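Local coordinates for macrophage migration inhibitory factor-like protein (Entamoeba histolytica, PDB 6CUQ) that is a trimer-forming member of the macrophage migration inhibitory factor family, built on a beta-alpha-beta fold, at residues H30-M33 and K34-E38; I70-I73 and S74-G78; E81-S84 and D85-K89. All coordinates share one frame; numbering follows the deposited sequence.

Contact 1: H30-M33 and K34-E38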
ATOM      1  N   HIS B  30     -13.232  -0.011 -12.012  1.00 57.24           N
ATOM      2  CA  HIS B  30     -13.443   0.225 -13.436  1.00 53.36           C
ATOM      3  C   HIS B  30     -13.237   1.700 -13.795  1.00 59.85           C
ATOM      4  O   HIS B  30     -12.455   2.033 -14.692  1.00 65.69           O
ATOM      5  CB  HIS B  30     -14.850  -0.241 -13.811  1.00 58.65           C
ATOM      6  CG  HIS B  30     -15.231   0.063 -15.227  1.00 75.55           C
ATOM      7  ND1 HIS B  30     -14.630  -0.551 -16.306  1.00 76.51           N
ATOM      8  CD2 HIS B  30     -16.143   0.926 -15.743  1.00 79.52           C
ATOM      9  CE1 HIS B  30     -15.162  -0.087 -17.425  1.00 80.00           C
ATOM     10  NE2 HIS B  30     -16.083   0.807 -17.113  1.00 82.12           N
ATOM     11  N   GLU B  31     -13.921   2.600 -13.083  1.00 67.16           N
ATOM     12  CA  GLU B  31     -13.798   4.027 -13.372  1.00 65.50           C
ATOM     13  C   GLU B  31     -12.381   4.525 -13.112  1.00 65.15           C
ATOM     14  O   GLU B  31     -11.898   5.426 -13.806  1.00 67.67           O
ATOM     15  CB  GLU B  31     -14.794   4.822 -12.533  1.00 70.20           C
ATOM     16  CG  GLU B  31     -16.224   4.670 -12.964  1.00 68.95           C
ATOM     17  CD  GLU B  31     -16.454   5.103 -14.389  1.00 73.65           C
ATOM     18  OE1 GLU B  31     -15.801   6.072 -14.850  1.00 69.04           O
ATOM     19  OE2 GLU B  31     -17.323   4.490 -15.036  1.00 85.13           O
ATOM     20  N   SER B  32     -11.714   3.973 -12.095  1.00 62.48           N
ATOM     21  CA  SER B  32     -10.331   4.346 -11.814  1.00 61.42           C
ATOM     22  C   SER B  32      -9.438   4.060 -13.013  1.00 63.73           C
ATOM     23  O   SER B  32      -8.632   4.904 -13.434  1.00 61.76           O
ATOM     24  CB  SER B  32      -9.839   3.590 -10.574  1.00 60.38           C
ATOM     25  OG  SER B  32      -8.430   3.613 -10.480  1.00 60.80           O
ATOM     26  N   MET B  33      -9.600   2.882 -13.609  1.00 65.16           N
ATOM     27  CA  MET B  33      -8.789   2.544 -14.771  1.00 54.01           C
ATOM     28  C   MET B  33      -9.111   3.453 -15.953  1.00 53.02           C
ATOM     29  O   MET B  33      -8.198   3.902 -16.657  1.00 58.75           O
ATOM     30  CB  MET B  33      -8.988   1.075 -15.125  1.00 58.60           C
ATOM     31  CG  MET B  33      -8.297   0.125 -14.158  1.00 58.72           C
ATOM     32  SD  MET B  33      -8.581  -1.606 -14.545  1.00 62.57           S
ATOM     33  CE  MET B  33     -10.316  -1.807 -14.168  1.00 70.27           C
ATOM     34  N   LYS B  34     -10.393   3.787 -16.158  1.00 54.69           N
ATOM     35  CA  LYS B  34     -10.727   4.761 -17.198  1.00 64.36           C
ATOM     36  C   LYS B  34     -10.068   6.109 -16.925  1.00 75.28           C
ATOM     37  O   LYS B  34      -9.512   6.733 -17.838  1.00 88.85           O
ATOM     38  CB  LYS B  34     -12.246   4.931 -17.327  1.00 70.36           C
ATOM     39  CG  LYS B  34     -12.943   3.882 -18.187  1.00 78.55           C
ATOM     40  CD  LYS B  34     -14.445   3.952 -18.031  1.00 83.96           C
ATOM     41  CE  LYS B  34     -15.023   5.132 -18.765  1.00 87.28           C
ATOM     42  NZ  LYS B  34     -16.414   5.372 -18.305  1.00 92.28           N
ATOM     43  N   ILE B  35     -10.128   6.573 -15.669  1.00 77.43           N
ATOM     44  CA  ILE B  35      -9.526   7.856 -15.294  1.00 76.15           C
ATOM     45  C   ILE B  35      -8.035   7.852 -15.583  1.00 76.05           C
ATOM     46  O   ILE B  35      -7.501   8.780 -16.202  1.00 79.75           O
ATOM     47  CB  ILE B  35      -9.778   8.152 -13.805  1.00 69.69           C
ATOM     48  CG1 ILE B  35     -11.233   8.517 -13.527  1.00 69.65           C
ATOM     49  CG2 ILE B  35      -8.843   9.251 -13.323  1.00 70.68           C
ATOM     50  CD1 ILE B  35     -11.522   8.671 -12.031  1.00 56.83           C
ATOM     51  N   LEU B  36      -7.345   6.797 -15.143  1.00 75.46           N
ATOM     52  CA  LEU B  36      -5.910   6.675 -15.377  1.00 72.47           C
ATOM     53  C   LEU B  36      -5.601   6.755 -16.864  1.00 81.24           C
ATOM     54  O   LEU B  36      -4.724   7.515 -17.291  1.00 93.25           O
ATOM     55  CB  LEU B  36      -5.424   5.347 -14.800  1.00 69.86           C
ATOM     56  CG  LEU B  36      -5.391   5.271 -13.274  1.00 60.02           C
ATOM     57  CD1 LEU B  36      -5.033   3.884 -12.817  1.00 53.65           C
ATOM     58  CD2 LEU B  36      -4.371   6.269 -12.723  1.00 54.56           C
ATOM     59  N   SER B  37      -6.342   5.992 -17.675  1.00 70.01           N
ATOM     60  CA  SER B  37      -6.071   5.944 -19.105  1.00 60.90           C
ATOM     61  C   SER B  37      -6.356   7.285 -19.769  1.00 74.07           C
ATOM     62  O   SER B  37      -5.583   7.738 -20.624  1.00 79.05           O
ATOM     63  CB  SER B  37      -6.896   4.818 -19.745  1.00 72.29           C
ATOM     64  OG  SER B  37      -7.500   5.224 -20.969  1.00 89.64           O
ATOM     65  N   GLU B  38      -7.453   7.941 -19.386  1.00 75.52           N
ATOM     66  CA  GLU B  38      -7.818   9.193 -20.044  1.00 80.79           C
ATOM     67  C   GLU B  38      -6.866  10.320 -19.657  1.00 80.91           C
ATOM     68  O   GLU B  38      -6.524  11.167 -20.494  1.00 80.61           O
ATOM     69  CB  GLU B  38      -9.270   9.547 -19.722  1.00 88.63           C
ATOM     70  CG  GLU B  38     -10.274   8.564 -20.317  1.00 98.43           C
ATOM     71  CD  GLU B  38     -11.662   8.666 -19.710  1.00102.35           C
ATOM     72  OE1 GLU B  38     -11.911   9.599 -18.922  1.00 97.49           O
ATOM     73  OE2 GLU B  38     -12.504   7.794 -20.020  1.00104.16           O
TER
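Glu31 and Lys34 meet on the outer side of helix 22-40, where they run side by side and point the same way, and the turn they span shows how one helix can be loose on one side and dense on another. Their salt bridge is long, with Glu31 OE2 3.5 Å from Lys34 NZ, and the amine stands almost equally near OE1, so neither oxygen grips it firmly. The bend of the glutamate chain at its second torsion (chi2 -59°) turns the carboxylate forward along the helix toward Lys34 NZ. His30 also approaches the aliphatic part of this lysine, its ring lying obliquely against it, with NE2 3.7 Å from Lys34 CD. The ring is fixed from elsewhere: His30 ND1 bonds to the backbone oxygen of Gly60 of the second subunit, so this part of the helix lies at a subunit interface. The inner side is far denser. Leu36 N donates to Ser32 O at 2.9 Å, and Leu36 CG rests 3.3 Å from that same oxygen, which the leucine chain screens. At the preceding residue, Ile35 N binds Glu31 O at 2.8 Å while Ile35 CG1 lies beside that oxygen. Ser32 OG, buried, is satisfied by Thr49 OG1 and Tyr87 OH, and its closest approach to Leu36 is to CD1 at 4.1 Å. Such amphipathic winding, with i to i+4 bonds, Leu36 turned to strands 11-16 and 48-53 and Ile35 to helix 80-95, belongs to the helix of a beta-alpha-beta unit, one of the units from which the MIF fold is built.

Contact 2: I70-I73 and S74-G78; sequences IKSI and SGLKG
Ser72, at the end of strand 66-72, reaches over to Ser74 and Leu76, tying together the first part of the connection that leads from this strand to helix 80-95 in a beta-alpha-beta unit of the MIF fold. Ser74 comes first. Its N makes only a weak bond to Ser72 O, whereas its carbonyl oxygen is held better: Ser72 OG donates to Ser74 O at 2.8 Å. The hydroxyl arrives from above the carbonyl plane, about 53° out of it. Ser72 OG sits between its own backbone N and carbonyl carbon (chi1 66°), a placement that turns it inward across the bend. Ser74 itself has a positive phi, and Gly75 follows with another; together these two residues swing the chain back past the strand. Leu76 is then brought back beside the strand end, its side chain directed at the strand. Its backbone N and that of Lys77 are both held by one carboxylate oxygen, Glu108 OE2, which pins the turn to the neighbouring strand. Leu76 CG presses on the serine hydroxyl, 3.2 Å from Ser72 OG, so the donor is roofed by hydrocarbon. The CD2 branch extends further along, to 4.1 Å from Ile70 CG2; the two apolar chains meet obliquely, and both also touch Phe106 of strand 102-108. Leu76 CD1 lies 3.5 Å from Ser72 OG, the same distance as CD2, so that the leucine straddles the hydroxyl with both methyls.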
ATOM      1  N   ILE B  70      -1.143   6.387  -6.361  1.00 69.26           N
ATOM      2  CA  ILE B  70      -0.986   6.363  -7.816  1.00 65.15           C
ATOM      3  C   ILE B  70       0.488   6.188  -8.150  1.00 70.20           C
ATOM      4  O   ILE B  70       1.339   6.960  -7.687  1.00 74.59           O
ATOM      5  CB  ILE B  70      -1.519   7.649  -8.469  1.00 72.06           C
ATOM      6  CG1 ILE B  70      -2.946   7.961  -8.012  1.00 68.30           C
ATOM      7  CG2 ILE B  70      -1.385   7.564 -10.003  1.00 74.23           C
ATOM      8  CD1 ILE B  70      -3.966   7.063  -8.594  1.00 71.41           C
ATOM      9  N   LYS B  71       0.784   5.204  -8.989  1.00 73.08           N
ATOM     10  CA  LYS B  71       2.154   4.885  -9.359  1.00 79.59           C
ATOM     11  C   LYS B  71       2.224   4.582 -10.849  1.00 73.93           C
ATOM     12  O   LYS B  71       1.273   4.038 -11.421  1.00 71.94           O
ATOM     13  CB  LYS B  71       2.692   3.710  -8.525  1.00 78.16           C
ATOM     14  CG  LYS B  71       2.934   4.065  -7.049  1.00 73.89           C
ATOM     15  CD  LYS B  71       3.497   2.879  -6.304  1.00 75.94           C
ATOM     16  CE  LYS B  71       4.598   3.295  -5.358  1.00 89.36           C
ATOM     17  NZ  LYS B  71       5.368   2.121  -4.865  1.00 97.54           N
ATOM     18  N   SER B  72       3.327   4.984 -11.482  1.00 70.64           N
ATOM     19  CA  SER B  72       3.506   4.743 -12.908  1.00 76.21           C
ATOM     20  C   SER B  72       4.972   4.912 -13.272  1.00 81.04           C
ATOM     21  O   SER B  72       5.783   5.381 -12.471  1.00 88.04           O
ATOM     22  CB  SER B  72       2.659   5.695 -13.748  1.00 79.69           C
ATOM     23  OG  SER B  72       3.120   7.015 -13.584  1.00 79.74           O
ATOM     24  N   ILE B  73       5.296   4.534 -14.507  1.00 82.81           N
ATOM     25  CA  ILE B  73       6.647   4.759 -15.062  1.00 83.23           C
ATOM     26  C   ILE B  73       6.590   6.107 -15.772  1.00 91.80           C
ATOM     27  O   ILE B  73       6.446   6.205 -16.992  1.00107.76           O
ATOM     28  CB  ILE B  73       7.092   3.619 -15.982  1.00 85.21           C
ATOM     29  CG1 ILE B  73       6.963   2.267 -15.280  1.00 88.63           C
ATOM     30  CG2 ILE B  73       8.528   3.817 -16.448  1.00 83.38           C
ATOM     31  CD1 ILE B  73       7.449   1.107 -16.154  1.00 92.05           C
ATOM     32  N   SER B  74       6.689   7.183 -14.982  1.00 88.03           N
ATOM     33  CA  SER B  74       6.545   8.555 -15.476  1.00101.55           C
ATOM     34  C   SER B  74       5.143   8.807 -16.035  1.00102.04           C
ATOM     35  O   SER B  74       4.291   7.912 -16.014  1.00 98.26           O
ATOM     36  CB  SER B  74       7.608   8.862 -16.545  1.00110.48           C
ATOM     37  OG  SER B  74       7.773  10.256 -16.749  1.00120.21           O
ATOM     38  N   GLY B  75       4.898  10.012 -16.562  1.00100.74           N
ATOM     39  CA  GLY B  75       3.575  10.397 -17.014  1.00 93.47           C
ATOM     40  C   GLY B  75       2.719  11.092 -15.972  1.00 92.17           C
ATOM     41  O   GLY B  75       1.543  11.367 -16.243  1.00 89.81           O
ATOM     42  N   LEU B  76       3.258  11.368 -14.784  1.00 86.54           N
ATOM     43  CA  LEU B  76       2.498  12.010 -13.718  1.00 88.41           C
ATOM     44  C   LEU B  76       2.725  13.510 -13.622  1.00 97.10           C
ATOM     45  O   LEU B  76       1.790  14.242 -13.284  1.00105.84           O
ATOM     46  CB  LEU B  76       2.847  11.370 -12.372  1.00 83.78           C
ATOM     47  CG  LEU B  76       2.513   9.882 -12.282  1.00 83.50           C
ATOM     48  CD1 LEU B  76       2.933   9.277 -10.946  1.00 79.19           C
ATOM     49  CD2 LEU B  76       1.031   9.652 -12.548  1.00 80.05           C
ATOM     50  N   LYS B  77       3.946  13.977 -13.903  1.00 96.27           N
ATOM     51  CA  LYS B  77       4.311  15.388 -13.802  1.00 99.78           C
ATOM     52  C   LYS B  77       3.305  16.280 -14.519  1.00100.31           C
ATOM     53  O   LYS B  77       3.153  16.191 -15.739  1.00102.22           O
ATOM     54  CB  LYS B  77       5.721  15.618 -14.352  1.00 91.68           C
ATOM     55  N   GLY B  78       2.587  17.114 -13.773  1.00102.62           N
ATOM     56  CA  GLY B  78       1.622  18.022 -14.351  1.00106.27           C
ATOM     57  C   GLY B  78       0.207  17.494 -14.399  1.00105.23           C
ATOM     58  O   GLY B  78      -0.730  18.280 -14.576  1.00106.89           O
TER

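Contact 3: E81-S84 and D85-K89; sequences EGLS and DRYCK
Asp85, Arg86, Tyr87 and Cys88 each send their backbone N to the carbonyl oxygen four residues back, in Glu81, Gly82, Leu83 and Ser84, which is the regular alpha-helical pattern of helix 80-95. The bond from Tyr87 N to Leu83 O is the straightest of the four, 3.0 Å long with 170° at the hydrogen. On the buried side the same two residues also touch by their side chains, Leu83 CD2 coming to 3.9 Å from Tyr87 CE2. Each has its gamma carbon anti to the carbonyl carbon (chi1 -77° and -84°), and this shared torsion makes the two side chains leave the helix in like directions and run alongside each other. The tyrosine ring turns one edge to the leucine backbone, with Leu83 O near the ring plane and 3.2 Å from Tyr87 CD2. The rest of the side chain packs among Ile68, Ile70, Ala12 and Ile14 of the sheet, and its hydroxyl is hydrogen-bonded to Ser32 OG on helix 22-40. Arg86 shields another carbonyl: its CG stands 3.3 Å from Gly82 O before the chain bends at chi3 and carries the guanidinium group away to a salt bridge with Glu38. Ser84 turns its hydroxyl back along the helix to Gln80 O. The acidic flank, in contrast, faces the third subunit, where Asp85 OD2 is hydrogen-bonded to His118 ND1 and Glu81 OE2 makes a weak bond to Ser119 OG. The chemistry thus divides round the helix: hydrocarbon and a buried, bonded phenol face the sheet and helix 22-40, while carboxylates serve the subunit boundary. Because Asp85 accepts from a histidine there, its negative charge would probably polarise that ring.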
ATOM      1  N   GLU B  81      -2.975  17.299 -10.498  1.00 97.77           N
ATOM      2  CA  GLU B  81      -4.183  18.030 -10.131  1.00 96.94           C
ATOM      3  C   GLU B  81      -5.422  17.408 -10.769  1.00 93.14           C
ATOM      4  O   GLU B  81      -6.425  17.149 -10.088  1.00 93.41           O
ATOM      5  CB  GLU B  81      -4.060  19.497 -10.502  1.00107.65           C
ATOM      6  CG  GLU B  81      -5.303  20.245 -10.108  1.00116.92           C
ATOM      7  CD  GLU B  81      -5.026  21.669  -9.698  1.00129.38           C
ATOM      8  OE1 GLU B  81      -3.931  22.174 -10.025  1.00134.97           O
ATOM      9  OE2 GLU B  81      -5.886  22.254  -9.005  1.00133.88           O
ATOM     10  N   GLY B  82      -5.374  17.164 -12.080  1.00 89.04           N
ATOM     11  CA  GLY B  82      -6.512  16.552 -12.743  1.00 85.50           C
ATOM     12  C   GLY B  82      -6.852  15.194 -12.163  1.00 85.42           C
ATOM     13  O   GLY B  82      -8.026  14.835 -12.035  1.00 87.25           O
ATOM     14  N   LEU B  83      -5.832  14.424 -11.798  1.00 85.26           N
ATOM     15  CA  LEU B  83      -6.091  13.129 -11.181  1.00 78.04           C
ATOM     16  C   LEU B  83      -6.742  13.285  -9.812  1.00 77.65           C
ATOM     17  O   LEU B  83      -7.662  12.531  -9.472  1.00 74.83           O
ATOM     18  CB  LEU B  83      -4.800  12.331 -11.086  1.00 78.53           C
ATOM     19  CG  LEU B  83      -4.338  11.687 -12.390  1.00 68.19           C
ATOM     20  CD1 LEU B  83      -2.928  11.203 -12.212  1.00 69.48           C
ATOM     21  CD2 LEU B  83      -5.243  10.510 -12.716  1.00 61.96           C
ATOM     22  N   SER B  84      -6.289  14.255  -9.012  1.00 81.90           N
ATOM     23  CA  SER B  84      -6.905  14.459  -7.704  1.00 86.91           C
ATOM     24  C   SER B  84      -8.376  14.828  -7.845  1.00 83.79           C
ATOM     25  O   SER B  84      -9.226  14.326  -7.097  1.00 78.83           O
ATOM     26  CB  SER B  84      -6.150  15.532  -6.922  1.00 98.03           C
ATOM     27  OG  SER B  84      -4.764  15.257  -6.918  1.00106.49           O
ATOM     28  N   ASP B  85      -8.699  15.691  -8.813  1.00 83.50           N
ATOM     29  CA  ASP B  85     -10.085  16.110  -8.990  1.00 88.16           C
ATOM     30  C   ASP B  85     -10.980  14.947  -9.425  1.00 89.23           C
ATOM     31  O   ASP B  85     -12.084  14.775  -8.892  1.00 85.93           O
ATOM     32  CB  ASP B  85     -10.149  17.261  -9.998  1.00 90.99           C
ATOM     33  CG  ASP B  85     -11.568  17.724 -10.261  1.00101.75           C
ATOM     34  OD1 ASP B  85     -12.022  17.672 -11.425  1.00106.51           O
ATOM     35  OD2 ASP B  85     -12.245  18.109  -9.288  1.00110.14           O
ATOM     36  N   ARG B  86     -10.509  14.112 -10.357  1.00 84.72           N
ATOM     37  CA  ARG B  86     -11.359  13.038 -10.871  1.00 77.37           C
ATOM     38  C   ARG B  86     -11.566  11.933  -9.837  1.00 76.41           C
ATOM     39  O   ARG B  86     -12.668  11.383  -9.726  1.00 74.33           O
ATOM     40  CB  ARG B  86     -10.785  12.497 -12.180  1.00 81.90           C
ATOM     41  CG  ARG B  86     -10.832  13.543 -13.278  1.00 83.72           C
ATOM     42  CD  ARG B  86     -10.923  12.956 -14.655  1.00 89.32           C
ATOM     43  NE  ARG B  86     -12.193  12.282 -14.891  1.00 97.47           N
ATOM     44  CZ  ARG B  86     -12.400  11.439 -15.896  1.00 95.02           C
ATOM     45  NH1 ARG B  86     -11.415  11.176 -16.740  1.00 84.27           N
ATOM     46  NH2 ARG B  86     -13.579  10.852 -16.049  1.00101.47           N
ATOM     47  N   TYR B  87     -10.517  11.559  -9.103  1.00 74.43           N
ATOM     48  CA  TYR B  87     -10.672  10.536  -8.068  1.00 65.35           C
ATOM     49  C   TYR B  87     -11.555  11.021  -6.921  1.00 65.75           C
ATOM     50  O   TYR B  87     -12.324  10.236  -6.350  1.00 57.92           O
ATOM     51  CB  TYR B  87      -9.310  10.107  -7.530  1.00 61.12           C
ATOM     52  CG  TYR B  87      -8.647   9.049  -8.369  1.00 64.98           C
ATOM     53  CD1 TYR B  87      -9.163   7.765  -8.408  1.00 58.44           C
ATOM     54  CD2 TYR B  87      -7.505   9.329  -9.115  1.00 66.92           C
ATOM     55  CE1 TYR B  87      -8.567   6.784  -9.163  1.00 62.90           C
ATOM     56  CE2 TYR B  87      -6.897   8.354  -9.878  1.00 66.07           C
ATOM     57  CZ  TYR B  87      -7.439   7.082  -9.900  1.00 71.23           C
ATOM     58  OH  TYR B  87      -6.860   6.093 -10.647  1.00 69.21           O
ATOM     59  N   CYS B  88     -11.414  12.289  -6.527  1.00 63.14           N
ATOM     60  CA  CYS B  88     -12.255  12.805  -5.452  1.00 74.71           C
ATOM     61  C   CYS B  88     -13.713  12.872  -5.889  1.00 80.84           C
ATOM     62  O   CYS B  88     -14.618  12.565  -5.103  1.00 80.14           O
ATOM     63  CB  CYS B  88     -11.747  14.174  -4.989  1.00 78.08           C
ATOM     64  SG  CYS B  88     -10.214  14.080  -4.018  1.00 75.69           S
ATOM     65  N   LYS B  89     -13.958  13.230  -7.154  1.00 82.33           N
ATOM     66  CA  LYS B  89     -15.328  13.224  -7.658  1.00 75.79           C
ATOM     67  C   LYS B  89     -15.866  11.805  -7.737  1.00 70.27           C
ATOM     68  O   LYS B  89     -17.047  11.569  -7.453  1.00 70.50           O
ATOM     69  CB  LYS B  89     -15.397  13.913  -9.021  1.00 74.92           C
TER

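In the fold
Contacts 1 and 3 are on the two helices that cover the sheet, and contact 2 is at the end of one of its strands. Contacts 1 and 3 lie about 11 Å apart between centres and are joined by two polar links: Glu38 OE1 bridges to Arg86 NH1 at 2.7 Å, and Ser32 OG probably bonds Tyr87 OH at 2.9 Å. Contact 2 sits about 14 Å from each of them. It enters the same core through Ile70, whose CD1 lies 3.5 Å from Tyr87 CE2 and 4.2 Å from Leu36 CD2. Tyr87 therefore touches both other contacts. Subunit neighbours differ: contacts 1 and 2 meet the second subunit, contact 3 the third.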